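Local coordinates for protein modulator of the activity of Ets CG15085-PA (Drosophila melanogaster, PDB 1SV0) that probably relieves repression by the Ets-family regulator Yan, binding Yan's SAM domain through its own SAM domain and so favouring depolymerization of Yan, at residues D5-D10 with V19-I24. Numbering follows the deposited sequence.
Sequences DGLPLD and VWKWLI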
# COMPACT_ATOMS: atom_id res chain seq x y z
N ASP C 5 -5.11 10.61 -19.90
CA ASP C 5 -5.56 11.20 -18.63
C ASP C 5 -4.63 11.93 -17.67
O ASP C 5 -5.07 12.35 -16.60
CB ASP C 5 -6.31 10.12 -17.83
CG ASP C 5 -5.49 8.86 -17.64
OD1 ASP C 5 -6.07 7.85 -17.19
OD2 ASP C 5 -4.27 8.86 -17.92
N GLY C 6 -3.36 12.11 -18.02
CA GLY C 6 -2.47 12.80 -17.10
C GLY C 6 -1.77 11.81 -16.19
O GLY C 6 -0.86 12.17 -15.44
N LEU C 7 -2.21 10.56 -16.26
CA LEU C 7 -1.64 9.50 -15.44
C LEU C 7 -0.58 8.69 -16.19
O LEU C 7 -0.75 8.35 -17.36
CB LEU C 7 -2.73 8.55 -14.94
CG LEU C 7 -3.82 9.17 -14.05
CD1 LEU C 7 -4.82 8.10 -13.67
CD2 LEU C 7 -3.19 9.78 -12.81
N PRO C 8 0.52 8.37 -15.51
CA PRO C 8 1.59 7.59 -16.15
C PRO C 8 1.02 6.26 -16.63
O PRO C 8 0.22 5.62 -15.94
CB PRO C 8 2.63 7.40 -15.05
CG PRO C 8 2.24 8.28 -13.93
CD PRO C 8 0.86 8.80 -14.14
N LEU C 9 1.42 5.86 -17.83
CA LEU C 9 0.98 4.61 -18.44
C LEU C 9 1.25 3.40 -17.56
O LEU C 9 0.46 2.47 -17.53
CB LEU C 9 1.65 4.43 -19.80
CG LEU C 9 1.37 5.57 -20.79
CD1 LEU C 9 2.23 5.41 -22.05
CD2 LEU C 9 -0.11 5.58 -21.11
N ASP C 10 2.38 3.40 -16.85
CA ASP C 10 2.73 2.28 -15.98
C ASP C 10 2.28 2.60 -14.56
O ASP C 10 2.86 3.46 -13.90
CB ASP C 10 4.25 2.04 -15.99
CG ASP C 10 4.64 0.71 -15.37
OD1 ASP C 10 3.93 0.23 -14.46
OD2 ASP C 10 5.67 0.14 -15.80
N VAL C 19 -2.48 8.18 -7.75
CA VAL C 19 -3.51 7.27 -7.26
C VAL C 19 -4.82 8.04 -6.99
O VAL C 19 -5.91 7.59 -7.37
CB VAL C 19 -3.07 6.58 -5.95
CG1 VAL C 19 -4.25 5.88 -5.30
CG2 VAL C 19 -1.95 5.58 -6.26
N TRP C 20 -4.70 9.18 -6.32
CA TRP C 20 -5.87 10.00 -5.99
C TRP C 20 -6.58 10.54 -7.23
O TRP C 20 -7.81 10.54 -7.28
CB TRP C 20 -5.44 11.16 -5.07
CG TRP C 20 -5.22 10.72 -3.66
CD1 TRP C 20 -4.79 9.49 -3.23
CD2 TRP C 20 -5.43 11.50 -2.48
NE1 TRP C 20 -4.71 9.47 -1.85
CE2 TRP C 20 -5.10 10.69 -1.37
CE3 TRP C 20 -5.87 12.82 -2.26
CZ2 TRP C 20 -5.20 11.15 -0.05
CZ3 TRP C 20 -5.97 13.27 -0.94
CH2 TRP C 20 -5.63 12.43 0.14
N LYS C 21 -5.81 10.99 -8.21
CA LYS C 21 -6.39 11.49 -9.45
C LYS C 21 -7.13 10.35 -10.16
O LYS C 21 -8.22 10.56 -10.71
CB LYS C 21 -5.30 12.11 -10.33
CG LYS C 21 -5.03 13.57 -9.97
CD LYS C 21 -3.62 14.03 -10.27
CE LYS C 21 -3.12 13.62 -11.64
NZ LYS C 21 -1.68 14.02 -11.81
N TRP C 22 -6.54 9.16 -10.16
CA TRP C 22 -7.16 7.98 -10.77
C TRP C 22 -8.47 7.64 -10.06
O TRP C 22 -9.45 7.25 -10.69
CB TRP C 22 -6.21 6.77 -10.69
CG TRP C 22 -6.87 5.44 -10.97
CD1 TRP C 22 -7.36 4.99 -12.18
CD2 TRP C 22 -7.10 4.38 -10.03
NE1 TRP C 22 -7.87 3.73 -12.04
CE2 TRP C 22 -7.72 3.32 -10.74
CE3 TRP C 22 -6.83 4.21 -8.66
CZ2 TRP C 22 -8.08 2.11 -10.12
CZ3 TRP C 22 -7.19 3.00 -8.04
CH2 TRP C 22 -7.81 1.97 -8.78
N LEU C 23 -8.48 7.77 -8.73
CA LEU C 23 -9.68 7.47 -7.96
C LEU C 23 -10.80 8.45 -8.30
O LEU C 23 -11.96 8.06 -8.45
CB LEU C 23 -9.38 7.52 -6.46
CG LEU C 23 -8.57 6.34 -5.90
CD1 LEU C 23 -8.15 6.64 -4.45
CD2 LEU C 23 -9.43 5.08 -5.96
N ILE C 24 -10.44 9.73 -8.40
CA ILE C 24 -11.42 10.76 -8.74
C ILE C 24 -11.99 10.48 -10.15
O ILE C 24 -13.19 10.59 -10.36
CB ILE C 24 -10.77 12.17 -8.70
CG1 ILE C 24 -10.50 12.56 -7.25
CG2 ILE C 24 -11.68 13.20 -9.38
CD1 ILE C 24 -9.70 13.83 -7.10
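With CG of Leu7 anti to its carbonyl carbon (chi1 -61°) and the chain extended beyond, the isobutyl fork reaches across to helix 16-30, while CG of Trp22 stands anti to the backbone N (chi1 165°), which turns the indole away and leaves CB and CA open to that fork. The two methyls divide the work. CD1 presses on the root of Trp22, 3.5 Å from its CB and 3.7 Å from its CA, the leucine set nearly perpendicular to the tryptophan side chain; toward the ring itself the methyl stands obliquely. CD2 lies 4.0 Å from Lys21 CB and as far from its CE, which the bend at chi3 (46°) brings round to the methyl, the two chains pointing contrary ways as they pass. Cutting Leu7 back to an alanine would remove both methyls, and is likely to leave a gap beside Trp22 CB and the lysine methylenes without their apolar partner. The contact illustrates how one leucine can dock an irregular segment onto a helix by apolar packing, with polar groups organising the loop behind it. Here an Asx turn does so: Leu7 N donates to Asp5 OD2 at 3.1 Å, from above the carboxylate plane, and Gly6, with a positive phi, makes the bend. The other carboxylate oxygen of Asp5 forms a salt bridge with Arg75, and Trp22 NE1 is hydrogen-bonded to Asp71 OD1, so helix 65-80 engages both sides of the contact. Within this SAM domain, the loop 5-10, which precedes helix 16-30 in the chain, thus meets that helix through Leu7, with Gly6 at the margin, Trp14 touching both Leu7 and the Trp22 ring, and helix 65-80 packing against Trp22 through Leu68 and Arg75.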